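Local coordinates for Blr3880 protein (Bradyrhizobium japonicum, PDB 2OOD), which probably catalyses the zinc-dependent hydrolytic deamination of guanine, giving xanthine and ammonia, at residues L82-A90 with S102-Y110; Q253-K261 with N280-K288. All coordinates share one frame; numbering follows the deposited sequence.

Contact 1 of 2, residues L82-A90 with S102-Y110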
loop_
_atom_site.group_PDB
_atom_site.type_symbol
_atom_site.label_atom_id
_atom_site.label_comp_id
_atom_site.label_asym_id
_atom_site.label_seq_id
_atom_site.Cartn_x
_atom_site.Cartn_y
_atom_site.Cartn_z
ATOM N N LEU A 82 -11.075 -5.460 -16.948
ATOM C CA LEU A 82 -11.228 -6.913 -16.988
ATOM C C LEU A 82 -10.056 -7.673 -17.617
ATOM O O LEU A 82 -9.512 -8.599 -17.011
ATOM C CB LEU A 82 -12.522 -7.284 -17.724
ATOM C CG LEU A 82 -12.558 -8.655 -18.409
ATOM C CD1 LEU A 82 -12.471 -9.764 -17.380
ATOM C CD2 LEU A 82 -13.832 -8.777 -19.222
ATOM N N PRO A 83 -9.654 -7.296 -18.842
ATOM C CA PRO A 83 -8.549 -7.981 -19.512
ATOM C C PRO A 83 -7.166 -7.772 -18.902
ATOM O O PRO A 83 -6.180 -8.288 -19.421
ATOM C CB PRO A 83 -8.647 -7.463 -20.943
ATOM C CG PRO A 83 -9.117 -6.071 -20.740
ATOM C CD PRO A 83 -10.186 -6.213 -19.688
ATOM N N GLN A 84 -7.083 -7.028 -17.805
ATOM C CA GLN A 84 -5.795 -6.795 -17.168
ATOM C C GLN A 84 -5.634 -7.601 -15.879
ATOM O O GLN A 84 -4.628 -7.478 -15.167
ATOM C CB GLN A 84 -5.619 -5.308 -16.897
ATOM C CG GLN A 84 -5.387 -4.509 -18.159
ATOM C CD GLN A 84 -5.398 -3.020 -17.913
ATOM O OE1 GLN A 84 -4.924 -2.554 -16.885
ATOM N NE2 GLN A 84 -5.927 -2.261 -18.863
ATOM N N THR A 85 -6.629 -8.442 -15.604
ATOM C CA THR A 85 -6.662 -9.298 -14.423
ATOM C C THR A 85 -5.374 -10.075 -14.164
ATOM O O THR A 85 -4.999 -10.302 -13.017
ATOM C CB THR A 85 -7.807 -10.334 -14.535
ATOM O OG1 THR A 85 -9.067 -9.655 -14.574
ATOM C CG2 THR A 85 -7.783 -11.301 -13.364
ATOM N N ARG A 86 -4.697 -10.476 -15.231
ATOM C CA ARG A 86 -3.491 -11.276 -15.101
ATOM C C ARG A 86 -2.179 -10.513 -15.129
ATOM O O ARG A 86 -1.126 -11.091 -14.855
ATOM C CB ARG A 86 -3.482 -12.334 -16.204
ATOM C CG ARG A 86 -2.475 -13.444 -16.016
ATOM C CD ARG A 86 -2.624 -14.476 -17.112
ATOM N NE ARG A 86 -1.832 -15.665 -16.832
ATOM C CZ ARG A 86 -1.764 -16.726 -17.630
ATOM N NH1 ARG A 86 -2.445 -16.742 -18.769
ATOM N NH2 ARG A 86 -1.021 -17.773 -17.284
ATOM N N VAL A 87 -2.232 -9.218 -15.434
ATOM C CA VAL A 87 -1.010 -8.422 -15.527
ATOM C C VAL A 87 -0.949 -7.172 -14.634
ATOM O O VAL A 87 -0.429 -6.138 -15.052
ATOM C CB VAL A 87 -0.773 -8.003 -17.002
ATOM C CG1 VAL A 87 -0.485 -9.232 -17.848
ATOM C CG2 VAL A 87 -2.001 -7.283 -17.547
ATOM N N LEU A 88 -1.427 -7.273 -13.398
ATOM C CA LEU A 88 -1.449 -6.120 -12.507
ATOM C C LEU A 88 -0.181 -5.659 -11.786
ATOM O O LEU A 88 -0.263 -4.875 -10.846
ATOM C CB LEU A 88 -2.565 -6.280 -11.467
ATOM C CG LEU A 88 -2.870 -7.592 -10.740
ATOM C CD1 LEU A 88 -1.631 -8.376 -10.457
ATOM C CD2 LEU A 88 -3.577 -7.255 -9.450
ATOM N N GLY A 89 0.991 -6.096 -12.209
ATOM C CA GLY A 89 2.182 -5.647 -11.514
ATOM C C GLY A 89 3.322 -5.439 -12.477
ATOM O O GLY A 89 4.464 -5.735 -12.146
ATOM N N ALA A 90 3.013 -4.942 -13.672
ATOM C CA ALA A 90 4.029 -4.700 -14.691
ATOM C C ALA A 90 5.090 -3.729 -14.182
ATOM O O ALA A 90 4.778 -2.670 -13.636
ATOM C CB ALA A 90 3.385 -4.148 -15.962
ATOM N N SER A 102 3.161 -3.703 -21.678
ATOM C CA SER A 102 2.527 -4.768 -20.904
ATOM C C SER A 102 1.024 -5.029 -21.011
ATOM O O SER A 102 0.562 -6.136 -20.729
ATOM C CB SER A 102 2.861 -4.547 -19.432
ATOM O OG SER A 102 4.214 -4.164 -19.286
ATOM N N ILE A 103 0.257 -4.031 -21.417
ATOM C CA ILE A 103 -1.183 -4.200 -21.467
ATOM C C ILE A 103 -1.785 -4.730 -22.770
ATOM O O ILE A 103 -2.499 -5.724 -22.761
ATOM C CB ILE A 103 -1.873 -2.868 -21.033
ATOM C CG1 ILE A 103 -2.003 -2.833 -19.506
ATOM C CG2 ILE A 103 -3.255 -2.746 -21.649
ATOM C CD1 ILE A 103 -0.806 -3.378 -18.746
ATOM N N TYR A 104 -1.492 -4.087 -23.890
ATOM C CA TYR A 104 -2.054 -4.519 -25.161
ATOM C C TYR A 104 -1.714 -5.967 -25.523
ATOM O O TYR A 104 -2.582 -6.716 -25.973
ATOM C CB TYR A 104 -1.629 -3.550 -26.270
ATOM C CG TYR A 104 -2.159 -2.138 -26.061
ATOM C CD1 TYR A 104 -1.341 -1.027 -26.244
ATOM C CD2 TYR A 104 -3.485 -1.916 -25.691
ATOM C CE1 TYR A 104 -1.829 0.271 -26.065
ATOM C CE2 TYR A 104 -3.988 -0.621 -25.506
ATOM C CZ TYR A 104 -3.156 0.471 -25.695
ATOM O OH TYR A 104 -3.651 1.762 -25.521
ATOM N N PRO A 105 -0.454 -6.389 -25.338
ATOM C CA PRO A 105 -0.174 -7.783 -25.691
ATOM C C PRO A 105 -1.010 -8.809 -24.920
ATOM O O PRO A 105 -1.174 -9.939 -25.376
ATOM C CB PRO A 105 1.334 -7.921 -25.443
ATOM C CG PRO A 105 1.666 -6.788 -24.523
ATOM C CD PRO A 105 0.784 -5.668 -25.008
ATOM N N GLU A 106 -1.553 -8.415 -23.768
ATOM C CA GLU A 106 -2.376 -9.314 -22.949
ATOM C C GLU A 106 -3.857 -9.184 -23.272
ATOM O O GLU A 106 -4.565 -10.179 -23.371
ATOM C CB GLU A 106 -2.156 -9.016 -21.462
ATOM C CG GLU A 106 -3.124 -9.694 -20.493
ATOM C CD GLU A 106 -2.925 -11.198 -20.381
ATOM O OE1 GLU A 106 -1.813 -11.686 -20.691
ATOM O OE2 GLU A 106 -3.884 -11.891 -19.963
ATOM N N GLU A 107 -4.322 -7.951 -23.438
ATOM C CA GLU A 107 -5.723 -7.697 -23.745
ATOM C C GLU A 107 -6.141 -8.273 -25.089
ATOM O O GLU A 107 -7.317 -8.573 -25.315
ATOM C CB GLU A 107 -6.004 -6.195 -23.718
ATOM C CG GLU A 107 -5.947 -5.609 -22.325
ATOM C CD GLU A 107 -6.567 -4.240 -22.239
ATOM O OE1 GLU A 107 -7.545 -3.978 -22.969
ATOM O OE2 GLU A 107 -6.091 -3.428 -21.427
ATOM N N ILE A 108 -5.175 -8.438 -25.982
ATOM C CA ILE A 108 -5.464 -8.969 -27.301
ATOM C C ILE A 108 -5.856 -10.454 -27.238
ATOM O O ILE A 108 -6.525 -10.962 -28.139
ATOM C CB ILE A 108 -4.246 -8.756 -28.239
ATOM C CG1 ILE A 108 -4.654 -9.017 -29.688
ATOM C CG2 ILE A 108 -3.101 -9.664 -27.824
ATOM C CD1 ILE A 108 -3.602 -8.601 -30.704
ATOM N N LYS A 109 -5.456 -11.137 -26.164
ATOM C CA LYS A 109 -5.773 -12.558 -25.983
ATOM C C LYS A 109 -7.269 -12.786 -25.771
ATOM O O LYS A 109 -7.782 -13.875 -26.029
ATOM C CB LYS A 109 -5.039 -13.137 -24.771
ATOM C CG LYS A 109 -3.537 -13.006 -24.785
ATOM C CD LYS A 109 -2.969 -13.616 -23.511
ATOM C CE LYS A 109 -1.457 -13.527 -23.450
ATOM N NZ LYS A 109 -0.934 -14.134 -22.197
ATOM N N TYR A 110 -7.962 -11.763 -25.285
ATOM C CA TYR A 110 -9.387 -11.881 -25.035
ATOM C C TYR A 110 -10.228 -11.949 -26.302
ATOM O O TYR A 110 -11.460 -11.962 -26.235
ATOM C CB TYR A 110 -9.859 -10.742 -24.123
ATOM C CG TYR A 110 -9.411 -10.935 -22.690
ATOM C CD1 TYR A 110 -8.066 -10.884 -22.347
ATOM C CD2 TYR A 110 -10.324 -11.231 -21.690
ATOM C CE1 TYR A 110 -7.643 -11.128 -21.045
ATOM C CE2 TYR A 110 -9.912 -11.478 -20.387
ATOM C CZ TYR A 110 -8.573 -11.427 -20.071
ATOM O OH TYR A 110 -8.163 -11.684 -18.777
HETATM O O HOH W 1 -5.689 -10.920 -18.101
#
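Glu-107 OE2 has two partners. Gln-84 NE2 donates to Glu-107 OE2 at 2.8 Å, and Arg-206 forms a salt bridge with the same oxygen. The amide bond has an N-H...O angle of 151°. It meets OE2 almost head-on along the C-O bond, with the oxygen somewhat out of the amide plane. One face of this amide rests on Ile-103, whose CG1 lies 3.8 Å from Gln-84 CD. The other carboxylate oxygen, Glu-107 OE1, lies beside the Pro-83 ring, 3.4 Å from its CG. With an alanine here in place of Glu-107, Gln-84 NE2 would probably lose its acceptor and the amide would be freer to turn, while Arg-206 would lose a charge partner.

Pro-83 also covers one face of the Tyr-110 ring. Its CA sits 3.7 Å from the ring centroid of Tyr-110, 21° off the normal, as a CH-pi contact. A water joins the two segments through four bonds. It accepts from Tyr-110 OH and from Arg-86 N, and donates to Pro-83 O and Glu-106 OE2. The water lies 2.7 Å from Tyr-110 OH. The bend of Glu-106 at chi2 (70°) brings its carboxylate round to this water. Glu-106 OE2 also bonds to Tyr-115, and OE1 pairs with Lys-109. Val-87 CG1 packs on Glu-106 CG at 3.8 Å. The guanidinium of Arg-86 turns to Trp-420 of the second subunit, so the loop meets the dimer partner as well.

The segment 82-90 directly follows the barrel strand that brings His-79 and His-81 to the zinc. The contact thus packs the loop after an HxH metal motif against the end of helix 95-107 and the 3-10 turn after it, beside the active site of an amidohydrolase TIM barrel.

Contact 2 of 2, residues Q253-K261 with N280-K288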
loop_
_atom_site.group_PDB
_atom_site.type_symbol
_atom_site.label_atom_id
_atom_site.label_comp_id
_atom_site.label_asym_id
_atom_site.label_seq_id
_atom_site.Cartn_x
_atom_site.Cartn_y
_atom_site.Cartn_z
ATOM N N GLN A 253 -9.278 22.960 -25.896
ATOM C CA GLN A 253 -8.511 23.651 -24.855
ATOM C C GLN A 253 -7.981 22.778 -23.717
ATOM O O GLN A 253 -6.819 22.903 -23.325
ATOM C CB GLN A 253 -9.366 24.791 -24.287
ATOM C CG GLN A 253 -10.233 25.437 -25.360
ATOM C CD GLN A 253 -9.421 25.731 -26.616
ATOM O OE1 GLN A 253 -8.488 26.550 -26.583
ATOM N NE2 GLN A 253 -9.751 25.053 -27.727
ATOM N N ASP A 254 -8.836 21.916 -23.172
ATOM C CA ASP A 254 -8.430 21.026 -22.089
ATOM C C ASP A 254 -8.934 19.601 -22.317
ATOM O O ASP A 254 -9.814 19.364 -23.150
ATOM C CB ASP A 254 -8.915 21.566 -20.732
ATOM C CG ASP A 254 -10.359 22.041 -20.765
ATOM O OD1 ASP A 254 -11.173 21.419 -21.479
ATOM O OD2 ASP A 254 -10.684 23.026 -20.066
ATOM N N TYR A 255 -8.374 18.647 -21.579
ATOM C CA TYR A 255 -8.763 17.255 -21.736
ATOM C C TYR A 255 -10.282 17.064 -21.649
ATOM O O TYR A 255 -10.874 16.364 -22.477
ATOM C CB TYR A 255 -8.043 16.403 -20.690
ATOM C CG TYR A 255 -7.799 14.968 -21.114
ATOM C CD1 TYR A 255 -6.578 14.351 -20.862
ATOM C CD2 TYR A 255 -8.792 14.218 -21.734
ATOM C CE1 TYR A 255 -6.353 13.019 -21.214
ATOM C CE2 TYR A 255 -8.580 12.885 -22.087
ATOM C CZ TYR A 255 -7.361 12.289 -21.822
ATOM O OH TYR A 255 -7.158 10.955 -22.135
ATOM N N LEU A 256 -10.914 17.680 -20.654
ATOM C CA LEU A 256 -12.361 17.562 -20.507
ATOM C C LEU A 256 -13.060 18.169 -21.724
ATOM O O LEU A 256 -14.142 17.736 -22.109
ATOM C CB LEU A 256 -12.824 18.278 -19.234
ATOM C CG LEU A 256 -14.321 18.268 -18.907
ATOM C CD1 LEU A 256 -14.800 16.852 -18.704
ATOM C CD2 LEU A 256 -14.573 19.071 -17.654
ATOM N N GLY A 257 -12.431 19.171 -22.329
ATOM C CA GLY A 257 -13.011 19.829 -23.487
ATOM C C GLY A 257 -13.209 18.900 -24.667
ATOM O O GLY A 257 -14.148 19.071 -25.450
ATOM N N VAL A 258 -12.324 17.917 -24.803
ATOM C CA VAL A 258 -12.420 16.962 -25.894
ATOM C C VAL A 258 -13.730 16.185 -25.815
ATOM O O VAL A 258 -14.406 15.999 -26.826
ATOM C CB VAL A 258 -11.258 15.959 -25.857
ATOM C CG1 VAL A 258 -11.387 14.973 -27.016
ATOM C CG2 VAL A 258 -9.934 16.701 -25.919
ATOM N N TYR A 259 -14.087 15.734 -24.614
ATOM C CA TYR A 259 -15.316 14.972 -24.418
ATOM C C TYR A 259 -16.572 15.826 -24.489
ATOM O O TYR A 259 -17.631 15.320 -24.851
ATOM C CB TYR A 259 -15.293 14.233 -23.077
ATOM C CG TYR A 259 -14.180 13.225 -22.966
ATOM C CD1 TYR A 259 -14.027 12.224 -23.913
ATOM C CD2 TYR A 259 -13.262 13.287 -21.932
ATOM C CE1 TYR A 259 -12.981 11.317 -23.834
ATOM C CE2 TYR A 259 -12.216 12.386 -21.842
ATOM C CZ TYR A 259 -12.078 11.406 -22.797
ATOM O OH TYR A 259 -11.019 10.522 -22.723
ATOM N N GLU A 260 -16.471 17.104 -24.125
ATOM C CA GLU A 260 -17.633 17.989 -24.181
ATOM C C GLU A 260 -17.969 18.306 -25.637
ATOM O O GLU A 260 -19.130 18.509 -25.993
ATOM C CB GLU A 260 -17.356 19.289 -23.429
ATOM C CG GLU A 260 -17.276 19.146 -21.930
ATOM C CD GLU A 260 -16.688 20.380 -21.270
ATOM O OE1 GLU A 260 -15.532 20.738 -21.602
ATOM O OE2 GLU A 260 -17.379 20.987 -20.421
ATOM N N LYS A 261 -16.941 18.349 -26.474
ATOM C CA LYS A 261 -17.123 18.631 -27.890
ATOM C C LYS A 261 -18.092 17.620 -28.482
ATOM O O LYS A 261 -18.710 17.873 -29.512
ATOM C CB LYS A 261 -15.775 18.553 -28.626
ATOM C CG LYS A 261 -15.867 18.641 -30.153
ATOM C CD LYS A 261 -14.511 18.394 -30.829
ATOM C CE LYS A 261 -14.632 18.421 -32.354
ATOM N NZ LYS A 261 -13.418 17.915 -33.088
ATOM N N ASN A 280 -11.090 24.630 -13.115
ATOM C CA ASN A 280 -12.126 24.957 -14.075
ATOM C C ASN A 280 -12.788 23.659 -14.535
ATOM O O ASN A 280 -14.016 23.562 -14.589
ATOM C CB ASN A 280 -11.518 25.696 -15.273
ATOM C CG ASN A 280 -12.547 26.027 -16.334
ATOM O OD1 ASN A 280 -13.614 26.558 -16.031
ATOM N ND2 ASN A 280 -12.232 25.719 -17.587
ATOM N N GLU A 281 -11.970 22.663 -14.859
ATOM C CA GLU A 281 -12.496 21.379 -15.301
ATOM C C GLU A 281 -13.337 20.743 -14.196
ATOM O O GLU A 281 -14.382 20.160 -14.467
ATOM C CB GLU A 281 -11.352 20.451 -15.733
ATOM C CG GLU A 281 -10.760 20.828 -17.091
ATOM C CD GLU A 281 -9.553 19.988 -17.470
ATOM O OE1 GLU A 281 -8.553 20.018 -16.721
ATOM O OE2 GLU A 281 -9.602 19.303 -18.518
ATOM N N PHE A 282 -12.897 20.864 -12.948
ATOM C CA PHE A 282 -13.665 20.305 -11.847
ATOM C C PHE A 282 -15.006 21.023 -11.769
ATOM O O PHE A 282 -16.051 20.379 -11.689
ATOM C CB PHE A 282 -12.924 20.461 -10.515
ATOM C CG PHE A 282 -11.975 19.333 -10.205
ATOM C CD1 PHE A 282 -12.422 18.021 -10.151
ATOM C CD2 PHE A 282 -10.640 19.585 -9.922
ATOM C CE1 PHE A 282 -11.553 16.974 -9.815
ATOM C CE2 PHE A 282 -9.766 18.540 -9.585
ATOM C CZ PHE A 282 -10.232 17.237 -9.532
ATOM N N ARG A 283 -14.983 22.355 -11.797
ATOM C CA ARG A 283 -16.221 23.121 -11.723
ATOM C C ARG A 283 -17.189 22.766 -12.844
ATOM O O ARG A 283 -18.391 22.696 -12.620
ATOM C CB ARG A 283 -15.945 24.628 -11.747
ATOM C CG ARG A 283 -15.416 25.207 -10.433
ATOM C CD ARG A 283 -15.496 26.742 -10.416
ATOM N NE ARG A 283 -14.827 27.341 -11.577
ATOM C CZ ARG A 283 -13.522 27.613 -11.647
ATOM N NH1 ARG A 283 -12.724 27.358 -10.607
ATOM N NH2 ARG A 283 -13.008 28.108 -12.772
ATOM N N ARG A 284 -16.675 22.543 -14.048
ATOM C CA ARG A 284 -17.534 22.204 -15.176
ATOM C C ARG A 284 -18.228 20.865 -14.951
ATOM O O ARG A 284 -19.427 20.728 -15.206
ATOM C CB ARG A 284 -16.729 22.156 -16.478
ATOM C CG ARG A 284 -16.018 23.454 -16.811
ATOM C CD ARG A 284 -16.120 23.764 -18.277
ATOM N NE ARG A 284 -15.409 22.803 -19.110
ATOM C CZ ARG A 284 -14.086 22.737 -19.203
ATOM N NH1 ARG A 284 -13.332 23.575 -18.506
ATOM N NH2 ARG A 284 -13.518 21.850 -20.011
HETATM N N MSE A 285 -17.478 19.874 -14.480
HETATM C CA MSE A 285 -18.055 18.558 -14.223
HETATM C C MSE A 285 -19.119 18.669 -13.134
HETATM O O MSE A 285 -20.219 18.139 -13.270
HETATM C CB MSE A 285 -16.967 17.580 -13.797
HETATM C CG MSE A 285 -15.913 17.369 -14.861
HETATM SE SE MSE A 285 -14.515 16.140 -14.274
HETATM C CE MSE A 285 -15.500 14.468 -14.511
ATOM N N SER A 286 -18.786 19.372 -12.057
ATOM C CA SER A 286 -19.721 19.559 -10.961
ATOM C C SER A 286 -21.035 20.115 -11.508
ATOM O O SER A 286 -22.121 19.662 -11.139
ATOM C CB SER A 286 -19.134 20.528 -9.932
ATOM O OG SER A 286 -20.056 20.802 -8.893
ATOM N N LYS A 287 -20.923 21.090 -12.403
ATOM C CA LYS A 287 -22.080 21.735 -13.015
ATOM C C LYS A 287 -22.893 20.795 -13.907
ATOM O O LYS A 287 -24.114 20.732 -13.788
ATOM C CB LYS A 287 -21.611 22.953 -13.817
ATOM C CG LYS A 287 -22.716 23.788 -14.441
ATOM C CD LYS A 287 -23.639 24.390 -13.383
ATOM C CE LYS A 287 -24.361 25.650 -13.907
ATOM N NZ LYS A 287 -25.216 25.415 -15.127
ATOM N N LYS A 288 -22.225 20.064 -14.795
ATOM C CA LYS A 288 -22.921 19.147 -15.695
ATOM C C LYS A 288 -23.341 17.828 -15.033
ATOM O O LYS A 288 -24.115 17.058 -15.607
ATOM C CB LYS A 288 -22.057 18.837 -16.922
ATOM C CG LYS A 288 -21.688 20.053 -17.762
ATOM C CD LYS A 288 -21.153 19.622 -19.121
ATOM C CE LYS A 288 -20.778 20.810 -20.000
ATOM N NZ LYS A 288 -19.753 21.661 -19.328
#
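Asp-254 and Glu-260 hold Arg-284 between them in a salt-bridge network that joins two helices of the amidohydrolase TIM-barrel domain. The axes of helix 255-260 and segment 280-288 come within 10.5 Å of each other, their directions 33° apart. The Arg-284 side chain, bent at chi3 (-66°), presents its guanidinium edge to both acids. NH1 and NH2 meet Asp-254 end-on, with Arg-284 NH2 2.8 Å from Asp-254 OD1. NE and NH2 meet Glu-260 side-on, the two flat groups nearly coplanar. Here Arg-284 NE lies 3.0 Å from Glu-260 OE2, whose syn lone pair takes the N-H. All three guanidinium nitrogens therefore have carboxylate partners. Glu-260 OE2 takes a second donor, Lys-288 NZ, at 2.7 Å.

Asp-254 is also the N-cap of helix 255-260, its OD1 accepting a weak bond from Gly-257 N. Another N-H of this helix's first turn is met from across the contact. Leu-256 N donates to Glu-281 OE2 at 3.0 Å in an almost straight bond of 171°. The other oxygen, Glu-281 OE1, accepts from Ser-278 N. The positive charge of Arg-284 probably offsets the closeness of the Asp-254 and Glu-281 carboxylates. Leu-256 CD2 lies over one face of the guanidinium and also reaches the selenomethionine Met-285, 3.5 Å from Met-285 CG.

Both contacts belong to the same amidohydrolase domain, and contact 1 comes first in the sequence. Contact 1 joins the loop after strand 70-81, the first strand of the barrel, to the end of helix 95-107. Helices 255-260 and 279-288 of contact 2 lie before and after strand 269-272. The centres are about 30 Å apart, and the nearest atoms about 10 Å, so the two do not touch. Each nevertheless has a side chain about 6 Å from the bound guanine: Gln-84 in contact 1 and Tyr-255 in contact 2. They thus pack separate parts of the shell around one active site. Contact 1 also meets the second subunit; contact 2 touches no other chain of the assembly.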